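Local coordinates for angiotensin-converting enzyme (PDB 6S1Z), which probably acts as a zinc metallopeptidase that clips dipeptides from the C-terminal ends of peptides, and is held here in complex with the inhibitor fosinoprilat, at residues 326-331 with 356-361; 141-146 with 250-255; 84-89 with 370-375; 436-441 with 492-497. All coordinates share one frame; numbering follows the deposited sequence.

Contact 1. Residues 326-331 with 356-361. With ZN (zinc ion), chain D; KS8 (fosinoprilat), chain C.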
# COMPACT_ATOMS: atom_id res chain seq x y z
N CYS A 326 -8.97 11.88 0.75
CA CYS A 326 -9.16 11.23 -0.54
C CYS A 326 -8.33 9.95 -0.67
O CYS A 326 -8.61 9.15 -1.57
CB CYS A 326 -8.80 12.17 -1.68
SG CYS A 326 -10.20 13.04 -2.42
N HIS A 327 -7.33 9.75 0.19
CA HIS A 327 -6.50 8.56 0.11
C HIS A 327 -7.38 7.32 0.15
O HIS A 327 -8.01 7.04 1.18
CB HIS A 327 -5.47 8.54 1.24
CG HIS A 327 -4.32 7.62 0.97
ND1 HIS A 327 -4.30 6.31 1.38
CD2 HIS A 327 -3.14 7.83 0.34
CE1 HIS A 327 -3.16 5.75 1.01
NE2 HIS A 327 -2.44 6.65 0.37
N ALA A 328 -7.43 6.58 -0.96
CA ALA A 328 -8.30 5.42 -1.06
C ALA A 328 -8.15 4.52 0.17
O ALA A 328 -7.06 4.39 0.73
CB ALA A 328 -7.97 4.63 -2.33
N SER A 329 -9.26 3.92 0.58
CA SER A 329 -9.27 3.08 1.77
C SER A 329 -10.49 2.18 1.74
O SER A 329 -11.46 2.43 1.01
CB SER A 329 -9.27 3.94 3.05
OG SER A 329 -10.35 4.85 3.05
N ALA A 330 -10.43 1.11 2.54
CA ALA A 330 -11.53 0.17 2.71
C ALA A 330 -11.73 -0.07 4.19
O ALA A 330 -10.76 -0.25 4.94
CB ALA A 330 -11.25 -1.15 1.99
N TRP A 331 -12.99 -0.08 4.63
CA TRP A 331 -13.32 -0.08 6.04
C TRP A 331 -14.12 -1.32 6.42
O TRP A 331 -14.84 -1.90 5.60
CB TRP A 331 -14.13 1.17 6.41
CG TRP A 331 -13.36 2.45 6.24
CD1 TRP A 331 -13.10 3.09 5.06
CD2 TRP A 331 -12.77 3.24 7.27
NE1 TRP A 331 -12.37 4.23 5.30
CE2 TRP A 331 -12.15 4.34 6.65
CE3 TRP A 331 -12.69 3.11 8.66
CZ2 TRP A 331 -11.47 5.32 7.37
CZ3 TRP A 331 -12.01 4.09 9.38
CH2 TRP A 331 -11.41 5.17 8.73
N HIS A 356 -9.14 -2.60 -7.18
CA HIS A 356 -8.95 -4.00 -6.81
C HIS A 356 -8.25 -4.13 -5.47
O HIS A 356 -8.59 -5.00 -4.67
CB HIS A 356 -8.16 -4.72 -7.90
CG HIS A 356 -8.82 -4.69 -9.24
ND1 HIS A 356 -8.91 -3.54 -10.00
CD2 HIS A 356 -9.42 -5.66 -9.97
CE1 HIS A 356 -9.54 -3.80 -11.13
NE2 HIS A 356 -9.86 -5.09 -11.13
N HIS A 357 -7.26 -3.26 -5.21
CA HIS A 357 -6.59 -3.30 -3.91
C HIS A 357 -7.58 -3.03 -2.78
O HIS A 357 -7.54 -3.71 -1.75
CB HIS A 357 -5.46 -2.27 -3.88
CG HIS A 357 -4.84 -2.12 -2.52
ND1 HIS A 357 -3.95 -3.03 -2.01
CD2 HIS A 357 -5.01 -1.17 -1.57
CE1 HIS A 357 -3.58 -2.64 -0.80
NE2 HIS A 357 -4.21 -1.52 -0.51
N GLU A 358 -8.46 -2.05 -2.95
CA GLU A 358 -9.46 -1.76 -1.93
C GLU A 358 -10.47 -2.89 -1.83
O GLU A 358 -10.88 -3.27 -0.72
CB GLU A 358 -10.15 -0.44 -2.23
CG GLU A 358 -9.21 0.75 -2.34
CD GLU A 358 -8.49 1.05 -1.04
OE1 GLU A 358 -8.86 0.47 -0.00
OE2 GLU A 358 -7.54 1.86 -1.06
N LEU A 359 -10.90 -3.44 -2.97
CA LEU A 359 -11.86 -4.54 -2.95
C LEU A 359 -11.27 -5.77 -2.26
O LEU A 359 -11.97 -6.50 -1.56
CB LEU A 359 -12.30 -4.88 -4.37
CG LEU A 359 -13.07 -3.78 -5.10
CD1 LEU A 359 -13.28 -4.16 -6.55
CD2 LEU A 359 -14.41 -3.50 -4.43
N GLY A 360 -9.97 -6.02 -2.46
CA GLY A 360 -9.32 -7.10 -1.75
C GLY A 360 -9.41 -6.95 -0.25
O GLY A 360 -9.48 -7.95 0.48
N HIS A 361 -9.42 -5.71 0.24
CA HIS A 361 -9.61 -5.47 1.67
C HIS A 361 -11.06 -5.73 2.07
O HIS A 361 -11.33 -6.28 3.14
CB HIS A 361 -9.20 -4.05 2.03
CG HIS A 361 -7.72 -3.82 1.98
ND1 HIS A 361 -6.83 -4.54 2.74
CD2 HIS A 361 -6.98 -2.95 1.26
CE1 HIS A 361 -5.60 -4.13 2.49
NE2 HIS A 361 -5.66 -3.16 1.59
ZN ZN D . -4.12 -1.99 1.40
C04 KS8 C . -5.26 2.39 2.67
C05 KS8 C . -4.96 1.72 4.08
C06 KS8 C . -5.17 2.73 5.28
C07 KS8 C . -6.49 2.49 6.03
C08 KS8 C . -6.69 3.52 7.24
C09 KS8 C . -6.13 3.26 8.48
C10 KS8 C . -6.30 4.15 9.52
C11 KS8 C . -7.05 5.33 9.32
C12 KS8 C . -7.61 5.60 8.10
C13 KS8 C . -7.44 4.69 7.04
C14 KS8 C . -4.44 2.11 -0.19
C15 KS8 C . -2.89 2.34 -0.09
C18 KS8 C . -2.49 2.26 -2.60
C19 KS8 C . -1.30 1.61 -3.40
C20 KS8 C . -0.09 1.76 -2.42
C21 KS8 C . -0.49 2.61 -1.41
C22 KS8 C . -0.17 4.06 -1.73
C25 KS8 C . -1.54 0.19 -3.73
C26 KS8 C . -2.81 0.05 -4.60
C27 KS8 C . -2.61 0.45 -6.07
C28 KS8 C . -1.48 -0.36 -6.69
C29 KS8 C . -0.19 -0.11 -5.91
C30 KS8 C . -0.33 -0.45 -4.42
N17 KS8 C . -2.05 2.40 -1.34
O01 KS8 C . -4.03 0.17 1.66
O03 KS8 C . -6.40 0.49 0.95
O16 KS8 C . -2.38 2.47 0.98
O23 KS8 C . -0.77 4.66 -2.68
O24 KS8 C . 0.65 4.65 -1.07
P02 KS8 C . -5.04 1.18 1.28
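Glu358 reaches from its helix to the backbone of Ala328, Ser329 and Ala330. With CG anti to the carbonyl carbon (chi1 -58°) and the chain bent at chi2, its carboxylate lies against the turn into the strand. Glu358 OE2 comes 3.1 Å from CB of Ala328, while OE1 stands 3.1 Å from Ala330 N at an angle too poor for a hydrogen bond. The apolar share is small: Ala330 CB meets His361 CB at 3.6 Å. The remaining interactions centre on the metal. A zinc ion is gripped by His357 NE2 at 2.0 Å and His361 NE2 at 1.9 Å, with Glu385 and fosinoprilat O01, at 2.2 Å, as further ligands. CD2 of His361 lies over the rim of one face of the His357 ring, and C25 of the inhibitor's cyclohexyl ring lies over the centre of the opposite face. The second phosphinate oxygen, O03, lies 2.6 Å from Glu358 OE1. His357, Glu358 and His361 fit the HExxH signature of zinc peptidases. Strand 329-332 pairs antiparallel with strand 339-342; the axes of 329-331 and 356-361 are 16° apart, and helix 381-396 supplies Glu385.

Contact 2. Residues 141-146 with 250-255. With KS8 (fosinoprilat), chain C.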
# COMPACT_ATOMS: atom_id res chain seq x y z
N GLU A 141 -2.32 13.93 -10.97
CA GLU A 141 -2.31 13.85 -12.42
C GLU A 141 -1.28 14.76 -13.07
O GLU A 141 -0.87 14.51 -14.21
CB GLU A 141 -3.70 14.17 -12.97
CG GLU A 141 -4.71 13.06 -12.70
CD GLU A 141 -6.15 13.50 -12.93
OE1 GLU A 141 -7.06 12.85 -12.38
OE2 GLU A 141 -6.37 14.50 -13.65
N ILE A 142 -0.84 15.81 -12.37
CA ILE A 142 0.25 16.64 -12.89
C ILE A 142 1.52 15.80 -13.02
O ILE A 142 2.11 15.70 -14.10
CB ILE A 142 0.48 17.87 -12.00
CG1 ILE A 142 -0.67 18.87 -12.16
CG2 ILE A 142 1.80 18.54 -12.34
CD1 ILE A 142 -0.66 19.97 -11.13
N PHE A 143 1.96 15.20 -11.92
CA PHE A 143 3.15 14.36 -11.96
C PHE A 143 2.98 13.21 -12.95
O PHE A 143 3.91 12.87 -13.69
CB PHE A 143 3.47 13.83 -10.57
CG PHE A 143 4.09 14.85 -9.66
CD1 PHE A 143 5.44 15.16 -9.76
CD2 PHE A 143 3.32 15.52 -8.72
CE1 PHE A 143 6.01 16.10 -8.94
CE2 PHE A 143 3.89 16.46 -7.89
CZ PHE A 143 5.24 16.76 -8.00
N ALA A 144 1.79 12.61 -12.98
CA ALA A 144 1.57 11.43 -13.80
C ALA A 144 1.61 11.72 -15.29
O ALA A 144 1.80 10.79 -16.08
CB ALA A 144 0.23 10.79 -13.44
N ASN A 145 1.46 12.99 -15.70
CA ASN A 145 1.35 13.30 -17.12
C ASN A 145 2.14 14.52 -17.58
O ASN A 145 2.41 14.63 -18.78
CB ASN A 145 -0.13 13.50 -17.50
CG ASN A 145 -0.97 12.26 -17.26
OD1 ASN A 145 -1.89 12.27 -16.44
ND2 ASN A 145 -0.65 11.18 -17.96
N HIS A 146 2.52 15.45 -16.70
CA HIS A 146 3.32 16.59 -17.11
C HIS A 146 4.79 16.22 -17.17
O HIS A 146 5.32 15.56 -16.27
CB HIS A 146 3.12 17.76 -16.15
CG HIS A 146 1.86 18.54 -16.39
ND1 HIS A 146 0.61 18.03 -16.14
CD2 HIS A 146 1.67 19.79 -16.87
CE1 HIS A 146 -0.30 18.93 -16.45
NE2 HIS A 146 0.31 20.01 -16.90
N GLY A 250 7.02 10.40 -12.46
CA GLY A 250 5.58 10.36 -12.57
C GLY A 250 4.85 10.08 -11.27
O GLY A 250 3.66 9.76 -11.29
N ASN A 251 5.54 10.19 -10.14
CA ASN A 251 4.94 9.92 -8.85
C ASN A 251 5.63 10.77 -7.79
O ASN A 251 6.86 10.89 -7.80
CB ASN A 251 5.04 8.43 -8.49
CG ASN A 251 4.30 8.07 -7.22
OD1 ASN A 251 4.82 8.22 -6.12
ND2 ASN A 251 3.06 7.60 -7.37
N LEU A 252 4.84 11.34 -6.89
CA LEU A 252 5.39 12.23 -5.87
C LEU A 252 6.46 11.52 -5.04
O LEU A 252 7.49 12.12 -4.71
CB LEU A 252 4.28 12.75 -4.96
CG LEU A 252 3.75 14.15 -5.29
CD1 LEU A 252 2.51 14.45 -4.46
CD2 LEU A 252 4.82 15.19 -5.05
N TRP A 253 6.23 10.26 -4.69
CA TRP A 253 7.13 9.51 -3.83
C TRP A 253 8.00 8.52 -4.59
O TRP A 253 8.80 7.82 -3.97
CB TRP A 253 6.31 8.78 -2.76
CG TRP A 253 5.25 9.63 -2.13
CD1 TRP A 253 5.36 10.38 -1.00
CD2 TRP A 253 3.91 9.83 -2.61
NE1 TRP A 253 4.17 11.03 -0.74
CE2 TRP A 253 3.27 10.71 -1.72
CE3 TRP A 253 3.20 9.34 -3.71
CZ2 TRP A 253 1.95 11.11 -1.89
CZ3 TRP A 253 1.88 9.74 -3.88
CH2 TRP A 253 1.27 10.62 -2.98
N ALA A 254 7.86 8.45 -5.91
CA ALA A 254 8.64 7.53 -6.74
C ALA A 254 8.46 6.07 -6.33
O ALA A 254 9.31 5.23 -6.63
CB ALA A 254 10.13 7.90 -6.72
N GLN A 255 7.37 5.76 -5.63
CA GLN A 255 7.11 4.38 -5.24
C GLN A 255 6.71 3.52 -6.43
O GLN A 255 6.93 2.31 -6.43
CB GLN A 255 6.03 4.33 -4.16
CG GLN A 255 4.68 4.84 -4.61
CD GLN A 255 3.74 5.08 -3.44
OE1 GLN A 255 3.83 6.10 -2.77
NE2 GLN A 255 2.84 4.13 -3.20
C04 KS8 C . -5.26 2.39 2.67
C05 KS8 C . -4.96 1.72 4.08
C06 KS8 C . -5.17 2.73 5.28
C07 KS8 C . -6.49 2.49 6.03
C08 KS8 C . -6.69 3.52 7.24
C09 KS8 C . -6.13 3.26 8.48
C10 KS8 C . -6.30 4.15 9.52
C11 KS8 C . -7.05 5.33 9.32
C12 KS8 C . -7.61 5.60 8.10
C13 KS8 C . -7.44 4.69 7.04
C14 KS8 C . -4.44 2.11 -0.19
C15 KS8 C . -2.89 2.34 -0.09
C18 KS8 C . -2.49 2.26 -2.60
C19 KS8 C . -1.30 1.61 -3.40
C20 KS8 C . -0.09 1.76 -2.42
C21 KS8 C . -0.49 2.61 -1.41
C22 KS8 C . -0.17 4.06 -1.73
C25 KS8 C . -1.54 0.19 -3.73
C26 KS8 C . -2.81 0.05 -4.60
C27 KS8 C . -2.61 0.45 -6.07
C28 KS8 C . -1.48 -0.36 -6.69
C29 KS8 C . -0.19 -0.11 -5.91
C30 KS8 C . -0.33 -0.45 -4.42
N17 KS8 C . -2.05 2.40 -1.34
O01 KS8 C . -4.03 0.17 1.66
O03 KS8 C . -6.40 0.49 0.95
O16 KS8 C . -2.38 2.47 0.98
O23 KS8 C . -0.77 4.66 -2.68
O24 KS8 C . 0.65 4.65 -1.07
P02 KS8 C . -5.04 1.18 1.28
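Phe143 projects from helix 135-145 onto Gly250 and Leu252. Its CB lies 4.1 Å from Gly250 O; chi1 of -76° sets CG beside the backbone N and carries the ring on toward the leucine. Phe143 CD2 meets Leu252 CG at 3.7 Å, Phe143 CE2 presses closest at 3.2 Å from Leu252 CD2, and Phe143 CZ follows at 3.4 Å from the same methyl, the two side chains crossing at about a right angle. The phenylalanine backbone joins in, since Phe143 O receives a CA-H...O contact from Gly250 CA at 3.2 Å; the positive phi of Gly250 (64°) by itself favours glycine. Around Leu252 the loop is shaped by an Asx turn, in which Asn251 OD1 accepts from Trp253 N at 2.9 Å. Leu252 CB sits over the centre of the Trp253 ring. Further along, Gln255 NE2 donates a nearly straight bond (170°) to fosinoprilat O24 at 3.1 Å, and its OE1 is held by Lys485. Helix 149-163 closes over the packed pair, Leu152 touching Phe143 and Trp159 touching Leu252, while helix 431-446 meets Trp253 and Gln255 through Phe434.

Contact 3. Residues 84-89 with 370-375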
# COMPACT_ATOMS: atom_id res chain seq x y z
N LYS A 84 -6.77 -20.15 24.54
CA LYS A 84 -5.59 -19.42 25.00
C LYS A 84 -5.21 -18.32 24.02
O LYS A 84 -4.74 -17.25 24.43
CB LYS A 84 -4.42 -20.39 25.19
CG LYS A 84 -4.71 -21.52 26.18
CD LYS A 84 -3.45 -22.29 26.53
CE LYS A 84 -2.59 -21.52 27.53
NZ LYS A 84 -1.19 -22.02 27.56
N ARG A 85 -5.41 -18.55 22.72
CA ARG A 85 -5.21 -17.49 21.74
C ARG A 85 -6.12 -16.30 22.05
O ARG A 85 -5.65 -15.16 22.15
CB ARG A 85 -5.48 -18.02 20.33
CG ARG A 85 -5.11 -17.06 19.21
CD ARG A 85 -3.65 -17.20 18.80
NE ARG A 85 -3.36 -16.49 17.57
CZ ARG A 85 -3.65 -16.93 16.35
NH1 ARG A 85 -4.27 -18.10 16.20
NH2 ARG A 85 -3.35 -16.21 15.28
N ARG A 86 -7.42 -16.56 22.22
CA ARG A 86 -8.36 -15.47 22.45
C ARG A 86 -8.02 -14.70 23.72
O ARG A 86 -8.09 -13.47 23.74
CB ARG A 86 -9.79 -16.02 22.53
CG ARG A 86 -10.10 -17.10 21.50
CD ARG A 86 -11.59 -17.19 21.21
NE ARG A 86 -12.37 -17.47 22.42
CZ ARG A 86 -13.70 -17.54 22.45
NH1 ARG A 86 -14.32 -17.80 23.59
NH2 ARG A 86 -14.40 -17.34 21.34
N ILE A 87 -7.66 -15.41 24.79
CA ILE A 87 -7.38 -14.76 26.07
C ILE A 87 -6.24 -13.76 25.93
O ILE A 87 -6.16 -12.79 26.69
CB ILE A 87 -7.09 -15.81 27.15
CG1 ILE A 87 -8.33 -16.67 27.44
CG2 ILE A 87 -6.60 -15.15 28.44
CD1 ILE A 87 -9.52 -15.90 28.01
N LYS A 88 -5.33 -13.99 24.97
CA LYS A 88 -4.21 -13.09 24.75
C LYS A 88 -4.27 -12.36 23.41
O LYS A 88 -3.52 -11.41 23.21
CB LYS A 88 -2.88 -13.87 24.85
CG LYS A 88 -1.73 -13.05 25.41
CD LYS A 88 -0.59 -13.93 25.90
CE LYS A 88 0.18 -14.57 24.75
NZ LYS A 88 1.31 -15.40 25.24
N LYS A 89 -5.15 -12.79 22.50
CA LYS A 89 -5.35 -12.08 21.24
C LYS A 89 -6.37 -10.96 21.36
O LYS A 89 -6.46 -10.12 20.45
CB LYS A 89 -5.78 -13.05 20.14
CG LYS A 89 -5.48 -12.58 18.73
CD LYS A 89 -3.99 -12.66 18.42
CE LYS A 89 -3.67 -12.15 17.03
NZ LYS A 89 -2.21 -12.09 16.77
N HIS A 370 -17.65 -13.90 10.22
CA HIS A 370 -18.20 -14.93 11.10
C HIS A 370 -17.25 -15.31 12.22
O HIS A 370 -17.50 -16.31 12.90
CB HIS A 370 -18.57 -16.17 10.28
CG HIS A 370 -17.39 -16.90 9.73
ND1 HIS A 370 -16.56 -17.68 10.51
CD2 HIS A 370 -16.89 -16.98 8.47
CE1 HIS A 370 -15.61 -18.20 9.76
NE2 HIS A 370 -15.78 -17.79 8.52
N GLN A 371 -16.18 -14.56 12.42
CA GLN A 371 -15.19 -14.83 13.44
C GLN A 371 -15.35 -13.88 14.62
O GLN A 371 -15.92 -12.79 14.48
CB GLN A 371 -13.78 -14.69 12.86
CG GLN A 371 -13.41 -15.74 11.83
CD GLN A 371 -12.74 -16.95 12.44
OE1 GLN A 371 -12.83 -17.19 13.65
NE2 GLN A 371 -12.05 -17.73 11.61
N PRO A 372 -14.86 -14.25 15.80
CA PRO A 372 -14.89 -13.31 16.93
C PRO A 372 -13.94 -12.15 16.69
O PRO A 372 -13.01 -12.22 15.88
CB PRO A 372 -14.43 -14.17 18.11
CG PRO A 372 -13.65 -15.28 17.50
CD PRO A 372 -14.27 -15.55 16.17
N VAL A 373 -14.19 -11.06 17.43
CA VAL A 373 -13.50 -9.79 17.18
C VAL A 373 -12.00 -9.97 17.05
O VAL A 373 -11.34 -9.22 16.32
CB VAL A 373 -13.85 -8.79 18.30
CG1 VAL A 373 -13.24 -9.22 19.63
CG2 VAL A 373 -13.39 -7.39 17.93
N GLU A 374 -11.43 -10.96 17.74
CA GLU A 374 -9.99 -11.18 17.65
C GLU A 374 -9.60 -11.64 16.25
O GLU A 374 -8.71 -11.06 15.62
CB GLU A 374 -9.54 -12.22 18.68
CG GLU A 374 -9.94 -11.91 20.11
CD GLU A 374 -11.10 -12.76 20.59
OE1 GLU A 374 -11.87 -12.28 21.45
OE2 GLU A 374 -11.25 -13.91 20.11
N PHE A 375 -10.25 -12.69 15.75
CA PHE A 375 -9.90 -13.30 14.48
C PHE A 375 -10.58 -12.63 13.30
O PHE A 375 -10.68 -13.24 12.22
CB PHE A 375 -10.23 -14.80 14.52
CG PHE A 375 -9.73 -15.50 15.76
CD1 PHE A 375 -8.53 -15.14 16.35
CD2 PHE A 375 -10.47 -16.52 16.33
CE1 PHE A 375 -8.08 -15.78 17.49
CE2 PHE A 375 -10.03 -17.17 17.47
CZ PHE A 375 -8.83 -16.80 18.04
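Phe375 meets the aliphatic stems of Arg85 and Arg86, and this is the tight part of the contact. Arg85 CG comes to the ring edge, near its plane, 3.7 Å from Phe375 CE1. Arg86 CG stands 3.7 Å from Phe375 CZ, its side chain crossing that of Phe375 at about a right angle. Above the rim of one ring face, Glu374 OE2 rests on the Arg86 stem, 3.5 Å from both CB and CD of the arginine. The charges attract only at longer range: Arg86 NE is 4.4 Å from Glu374 OE2, and the oxygen stands off the guanidinium plane, with no N-H aimed at it. The guanidinium forms its salt bridge with Glu23 of helix 12-42, while Pro372 CG comes to its edge, 4.4 Å from Arg86 NH2. Contact is looser at the end of the helix. There Lys89 and Glu374 run antiparallel alongside each other, CG of the lysine 4.1 Å from CB of the glutamate, and the lysine tip turns from the loop. Helix 82-89 probably belongs to the N-terminal helical lid of angiotensin-converting enzymes, and here it rests on the connection between the zinc-binding helices 349-368 and 381-396.

Contact 4. Residues 436-441 with 492-497. With KS8 (fosinoprilat), chain C.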
# COMPACT_ATOMS: atom_id res chain seq x y z
N TYR A 436 10.21 -1.02 1.47
CA TYR A 436 11.19 -1.50 2.44
C TYR A 436 11.79 -0.34 3.23
O TYR A 436 11.94 -0.44 4.46
CB TYR A 436 12.28 -2.29 1.73
CG TYR A 436 13.45 -2.67 2.61
CD1 TYR A 436 13.29 -3.52 3.69
CD2 TYR A 436 14.73 -2.20 2.34
CE1 TYR A 436 14.36 -3.88 4.49
CE2 TYR A 436 15.81 -2.55 3.13
CZ TYR A 436 15.61 -3.39 4.21
OH TYR A 436 16.68 -3.74 5.00
N THR A 437 12.14 0.76 2.56
CA THR A 437 12.80 1.86 3.24
C THR A 437 11.87 2.55 4.23
O THR A 437 12.33 3.04 5.27
CB THR A 437 13.33 2.88 2.23
OG1 THR A 437 12.25 3.36 1.42
CG2 THR A 437 14.38 2.24 1.34
N LEU A 438 10.57 2.62 3.93
CA LEU A 438 9.64 3.34 4.79
C LEU A 438 9.69 2.81 6.22
O LEU A 438 10.02 3.54 7.16
CB LEU A 438 8.22 3.26 4.22
CG LEU A 438 7.93 4.12 2.99
CD1 LEU A 438 6.48 3.93 2.55
CD2 LEU A 438 8.21 5.59 3.25
N ASP A 439 9.35 1.53 6.40
CA ASP A 439 9.35 0.97 7.75
C ASP A 439 10.76 0.82 8.30
O ASP A 439 10.98 0.97 9.50
CB ASP A 439 8.61 -0.37 7.76
CG ASP A 439 7.11 -0.21 7.62
OD1 ASP A 439 6.67 0.88 7.20
OD2 ASP A 439 6.37 -1.16 7.93
N LYS A 440 11.73 0.52 7.43
CA LYS A 440 13.12 0.45 7.88
C LYS A 440 13.55 1.76 8.54
O LYS A 440 14.38 1.75 9.45
CB LYS A 440 14.04 0.11 6.71
CG LYS A 440 15.53 0.09 7.06
CD LYS A 440 16.37 -0.29 5.85
CE LYS A 440 17.86 -0.30 6.17
NZ LYS A 440 18.22 -1.31 7.20
N TYR A 441 13.00 2.89 8.08
CA TYR A 441 13.33 4.18 8.67
C TYR A 441 12.57 4.40 9.97
O TYR A 441 13.17 4.74 11.00
CB TYR A 441 13.01 5.30 7.67
CG TYR A 441 13.10 6.69 8.25
CD1 TYR A 441 14.31 7.37 8.29
CD2 TYR A 441 11.97 7.34 8.73
CE1 TYR A 441 14.40 8.65 8.81
CE2 TYR A 441 12.05 8.61 9.26
CZ TYR A 441 13.26 9.27 9.29
OH TYR A 441 13.34 10.54 9.81
N VAL A 492 0.51 4.33 9.90
CA VAL A 492 0.05 3.10 9.26
C VAL A 492 1.28 2.34 8.77
O VAL A 492 2.01 2.83 7.91
CB VAL A 492 -0.92 3.38 8.10
CG1 VAL A 492 -1.48 2.08 7.55
CG2 VAL A 492 -2.04 4.31 8.55
N GLU A 493 1.50 1.15 9.33
CA GLU A 493 2.63 0.32 8.92
C GLU A 493 2.61 0.10 7.41
O GLU A 493 1.56 -0.17 6.82
CB GLU A 493 2.60 -1.02 9.66
CG GLU A 493 3.28 -2.16 8.90
CD GLU A 493 3.41 -3.42 9.74
OE1 GLU A 493 3.29 -3.33 10.98
OE2 GLU A 493 3.63 -4.50 9.15
N TYR A 494 3.79 0.20 6.80
CA TYR A 494 3.92 0.04 5.36
C TYR A 494 4.61 -1.26 4.95
O TYR A 494 4.57 -1.61 3.77
CB TYR A 494 4.70 1.22 4.76
CG TYR A 494 4.25 1.58 3.36
CD1 TYR A 494 4.76 0.91 2.25
CD2 TYR A 494 3.32 2.58 3.14
CE1 TYR A 494 4.36 1.23 0.97
CE2 TYR A 494 2.91 2.91 1.87
CZ TYR A 494 3.43 2.23 0.79
OH TYR A 494 3.01 2.57 -0.48
N LEU A 495 5.25 -1.97 5.89
CA LEU A 495 5.84 -3.25 5.55
C LEU A 495 4.81 -4.20 4.97
O LEU A 495 5.14 -5.07 4.15
CB LEU A 495 6.50 -3.88 6.78
CG LEU A 495 7.29 -5.16 6.52
CD1 LEU A 495 8.56 -4.85 5.75
CD2 LEU A 495 7.61 -5.87 7.83
N ARG A 496 3.55 -4.06 5.39
CA ARG A 496 2.46 -4.83 4.79
C ARG A 496 2.50 -4.75 3.27
O ARG A 496 2.34 -5.76 2.58
CB ARG A 496 1.12 -4.33 5.33
CG ARG A 496 0.89 -2.84 5.09
CD ARG A 496 -0.30 -2.34 5.89
NE ARG A 496 -0.08 -2.49 7.33
CZ ARG A 496 -0.92 -2.05 8.26
NH1 ARG A 496 -2.04 -1.43 7.92
NH2 ARG A 496 -0.64 -2.24 9.55
N TYR A 497 2.70 -3.55 2.73
CA TYR A 497 2.76 -3.39 1.28
C TYR A 497 3.96 -4.11 0.69
O TYR A 497 3.88 -4.63 -0.43
CB TYR A 497 2.81 -1.91 0.92
CG TYR A 497 1.57 -1.15 1.32
CD1 TYR A 497 1.46 -0.59 2.59
CD2 TYR A 497 0.51 -1.00 0.44
CE1 TYR A 497 0.33 0.10 2.97
CE2 TYR A 497 -0.63 -0.31 0.81
CZ TYR A 497 -0.71 0.23 2.08
OH TYR A 497 -1.84 0.92 2.45
C04 KS8 C . -5.26 2.39 2.67
C05 KS8 C . -4.96 1.72 4.08
C06 KS8 C . -5.17 2.73 5.28
C07 KS8 C . -6.49 2.49 6.03
C08 KS8 C . -6.69 3.52 7.24
C09 KS8 C . -6.13 3.26 8.48
C10 KS8 C . -6.30 4.15 9.52
C11 KS8 C . -7.05 5.33 9.32
C12 KS8 C . -7.61 5.60 8.10
C13 KS8 C . -7.44 4.69 7.04
C14 KS8 C . -4.44 2.11 -0.19
C15 KS8 C . -2.89 2.34 -0.09
C18 KS8 C . -2.49 2.26 -2.60
C19 KS8 C . -1.30 1.61 -3.40
C20 KS8 C . -0.09 1.76 -2.42
C21 KS8 C . -0.49 2.61 -1.41
C22 KS8 C . -0.17 4.06 -1.73
C25 KS8 C . -1.54 0.19 -3.73
C26 KS8 C . -2.81 0.05 -4.60
C27 KS8 C . -2.61 0.45 -6.07
C28 KS8 C . -1.48 -0.36 -6.69
C29 KS8 C . -0.19 -0.11 -5.91
C30 KS8 C . -0.33 -0.45 -4.42
N17 KS8 C . -2.05 2.40 -1.34
O01 KS8 C . -4.03 0.17 1.66
O03 KS8 C . -6.40 0.49 0.95
O16 KS8 C . -2.38 2.47 0.98
O23 KS8 C . -0.77 4.66 -2.68
O24 KS8 C . 0.65 4.65 -1.07
P02 KS8 C . -5.04 1.18 1.28
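Asp439 turns its carboxylate to the backbone of Tyr494 and Leu495, where helix 495-514 begins. Tyr494 N gives a hydrogen bond to the syn lone pair of Asp439 OD1 at 3.0 Å and a weak second one to OD2. Leu495 N gives to Asp439 OD2 at 2.5 Å, a length too short to be taken at face value. OD1 also pairs with Arg442, and the helix start would probably favour the negative charge further. A like charge is near, Glu493 OE2 standing 4.5 Å from Asp439 OD2, but the glutamate oxygen is hydrogen-bonded to Tyr198 OH. Apolar contact comes from Leu438, whose CD1 makes a CH-pi contact 3.4 Å from the centroid of the Tyr494 ring, 13° off its normal. Tyr497 CD1 covers the opposite face, so the Tyr494 ring lies between two side chains, and Tyr494 OH donates to fosinoprilat O24 at 3.2 Å. Together with Gln255 and Lys485, Tyr494 belongs to the pocket that receives the inhibitor's C-terminal carboxylate, as in other angiotensin-converting enzyme complexes.

In the fold
Contacts 1 and 4 are buried near the middle of the chain, contact 2 is buried farther out, and contact 3 is only partly buried, its centre about 26 Å from the centre of the chain. Fosinoprilat joins three of them: contact 1 takes its phosphinate, contacts 2 and 4 its carboxylate. Contacts 2 and 4 meet through Gln255 and Tyr494, contacts 1 and 4 through His357 and Tyr497. The chemistry shifts with place: metal ligation in contact 1, a carboxylate on backbone amides in contact 4, ring-to-leucine packing in contact 2, and basic side-chain stems on a phenylalanine in contact 3. Helix 349-368 links contact 1 to contact 3, whose loop follows it.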